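Local coordinates for 5-formyltetrahydrofolate cyclo-ligase family protein (Bacillus anthracis, PDB 2JCB) that probably catalyses the ATP-dependent cyclisation of 5-formyltetrahydrofolate to 5,10-methenyltetrahydrofolate, a step of folate metabolism, at residues A166-M171 with T189-M194. Sequence-based numbering, arbitrary orientation.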
loop_
_atom_site.group_PDB
_atom_site.type_symbol
_atom_site.label_atom_id
_atom_site.label_comp_id
_atom_site.label_asym_id
_atom_site.label_seq_id
_atom_site.Cartn_x
_atom_site.Cartn_y
_atom_site.Cartn_z
ATOM N N ALA A 166 -5.853 -0.372 -6.040
ATOM C CA ALA A 166 -6.463 -1.669 -6.005
ATOM C C ALA A 166 -7.098 -2.027 -7.324
ATOM O O ALA A 166 -7.661 -1.174 -7.981
ATOM C CB ALA A 166 -7.472 -1.741 -4.892
ATOM N N TYR A 167 -7.017 -3.299 -7.703
ATOM C CA TYR A 167 -7.831 -3.778 -8.795
ATOM C C TYR A 167 -9.269 -3.814 -8.241
ATOM O O TYR A 167 -9.508 -4.011 -7.027
ATOM C CB TYR A 167 -7.434 -5.207 -9.157
ATOM C CG TYR A 167 -5.984 -5.359 -9.470
ATOM C CD1 TYR A 167 -5.470 -4.839 -10.663
ATOM C CD2 TYR A 167 -5.120 -6.109 -8.639
ATOM C CE1 TYR A 167 -4.144 -4.999 -10.982
ATOM C CE2 TYR A 167 -3.761 -6.294 -8.978
ATOM C CZ TYR A 167 -3.292 -5.724 -10.160
ATOM O OH TYR A 167 -1.962 -5.808 -10.605
ATOM N N SER A 168 -10.228 -3.587 -9.127
ATOM C CA SER A 168 -11.615 -3.553 -8.691
ATOM C C SER A 168 -12.096 -4.837 -7.988
ATOM O O SER A 168 -12.954 -4.762 -7.111
ATOM C CB SER A 168 -12.547 -3.104 -9.830
ATOM O OG SER A 168 -12.624 -4.083 -10.807
ATOM N N PHE A 169 -11.541 -5.998 -8.354
ATOM C CA PHE A 169 -11.863 -7.247 -7.681
ATOM C C PHE A 169 -11.333 -7.319 -6.226
ATOM O O PHE A 169 -11.690 -8.233 -5.491
ATOM C CB PHE A 169 -11.393 -8.471 -8.488
ATOM C CG PHE A 169 -9.890 -8.679 -8.458
ATOM C CD1 PHE A 169 -9.275 -9.275 -7.340
ATOM C CD2 PHE A 169 -9.087 -8.302 -9.547
ATOM C CE1 PHE A 169 -7.920 -9.506 -7.289
ATOM C CE2 PHE A 169 -7.696 -8.526 -9.505
ATOM C CZ PHE A 169 -7.112 -9.103 -8.351
ATOM N N GLN A 170 -10.465 -6.392 -5.829
ATOM C CA GLN A 170 -10.061 -6.303 -4.430
ATOM C C GLN A 170 -11.081 -5.575 -3.603
ATOM O O GLN A 170 -11.014 -5.610 -2.372
ATOM C CB GLN A 170 -8.729 -5.562 -4.336
ATOM C CG GLN A 170 -7.535 -6.353 -4.835
ATOM C CD GLN A 170 -6.250 -5.523 -4.776
ATOM O OE1 GLN A 170 -5.765 -5.013 -5.766
ATOM N NE2 GLN A 170 -5.664 -5.458 -3.569
ATOM N N MET A 171 -12.044 -4.932 -4.269
ATOM C CA MET A 171 -13.188 -4.322 -3.558
ATOM C C MET A 171 -14.210 -5.348 -3.115
ATOM O O MET A 171 -14.678 -6.208 -3.904
ATOM C CB MET A 171 -13.842 -3.236 -4.434
ATOM C CG MET A 171 -12.898 -2.147 -4.906
ATOM S SD MET A 171 -12.075 -1.255 -3.563
ATOM C CE MET A 171 -13.404 -0.861 -2.408
ATOM N N THR A 189 -9.078 2.467 -8.289
ATOM C CA THR A 189 -9.150 1.217 -9.048
ATOM C C THR A 189 -9.115 1.584 -10.513
ATOM O O THR A 189 -9.005 2.791 -10.874
ATOM C CB THR A 189 -10.441 0.403 -8.758
ATOM O OG1 THR A 189 -11.562 1.063 -9.367
ATOM C CG2 THR A 189 -10.686 0.210 -7.232
ATOM N N GLU A 190 -9.264 0.589 -11.390
ATOM C CA GLU A 190 -9.216 0.919 -12.810
ATOM C C GLU A 190 -10.563 1.539 -13.257
ATOM O O GLU A 190 -10.685 1.979 -14.400
ATOM C CB GLU A 190 -8.900 -0.333 -13.652
ATOM C CG GLU A 190 -10.047 -1.385 -13.693
ATOM C CD GLU A 190 -10.089 -2.353 -12.503
ATOM O OE1 GLU A 190 -9.513 -2.128 -11.427
ATOM O OE2 GLU A 190 -10.763 -3.364 -12.662
ATOM N N LYS A 191 -11.566 1.476 -12.395
ATOM C CA LYS A 191 -12.914 1.944 -12.689
ATOM C C LYS A 191 -13.210 3.332 -12.073
ATOM O O LYS A 191 -14.255 3.908 -12.386
ATOM C CB LYS A 191 -13.946 0.950 -12.097
ATOM C CG LYS A 191 -14.084 -0.429 -12.730
ATOM C CD LYS A 191 -15.164 -1.178 -11.998
ATOM C CE LYS A 191 -15.231 -2.568 -12.501
ATOM N NZ LYS A 191 -16.529 -3.178 -12.104
ATOM N N GLY A 192 -12.322 3.848 -11.219
ATOM C CA GLY A 192 -12.573 5.161 -10.577
ATOM C C GLY A 192 -11.970 5.241 -9.201
ATOM O O GLY A 192 -10.924 4.637 -8.918
ATOM N N THR A 193 -12.641 5.992 -8.326
ATOM C CA THR A 193 -12.100 6.242 -6.985
ATOM C C THR A 193 -13.232 6.107 -5.988
ATOM O O THR A 193 -14.386 6.381 -6.298
ATOM C CB THR A 193 -11.471 7.628 -6.823
ATOM O OG1 THR A 193 -12.480 8.662 -6.983
ATOM C CG2 THR A 193 -10.316 7.853 -7.796
ATOM N N MET A 194 -12.877 5.676 -4.766
ATOM C CA MET A 194 -13.799 5.610 -3.642
ATOM C C MET A 194 -13.157 6.578 -2.661
ATOM O O MET A 194 -11.947 6.522 -2.432
ATOM C CB MET A 194 -13.886 4.175 -3.079
ATOM C CG MET A 194 -14.604 3.101 -4.004
ATOM S SD MET A 194 -13.595 2.195 -5.265
ATOM C CE MET A 194 -14.836 0.991 -5.809
HETATM O O HOH W 1 -10.401 -6.016 -11.569
#
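The carboxylate of Glu190 meets Ser168 with both oxygens. Its OE1 offers the syn lone pair to the backbone N of Ser168, 2.8 Å from that N, with an N-H...O angle of 145°. Its OE2 is approached over a face instead: Ser168 OG donates from above the carboxylate plane, 40° out of it, with OG 2.7 Å from Glu190 OE2. A water also donates to OE2 and takes a weak bond from Phe169 N. CA of Tyr167 also lies 3.5 Å from OE1 of Glu190. The Glu190 chain bends at chi2 (-84°), which turns CD back toward the start of the 3-10 turn 168-170. The two bonds from Ser168, with the water on OE2, restrict the rotation of the carboxylate, and the amide of Ser168 probably helps stabilise its negative charge. CE of Lys191 lies 3.5 Å from Ser168 OG, a carbon-to-hydroxyl contact.

Thr189 touches Ala166 and Met171. Its CA-H points at the carbonyl O of Ala166, with CA and O 3.0 Å apart, and its CG2 packs 4.0 Å from CG of Met171. Met171, bent at chi2 and chi3, and Met194 reach toward each other tip to tip, with Met171 SD 4.1 Å from Met194 SD. Thr189 OG1 accepts from Lys191 N in an ST turn.

The contact joins the loop after strand 161-165 to the hairpin formed by strands 186-189 and 192-195, with Glu190 and Lys191 at its turn. This is one edge of the mixed sheet of a probably Rossmann-like fold, with the Ala166 side chain about 14 Å from the bound ADP. Helix 29-44 packs on Glu190 through Leu35 and also on Tyr167, whose OH bonds to Asn63 O. Helix 6-26 covers Phe169 and Gln170, and Tyr137 of strand 136-137 touches Ala166 and Met171.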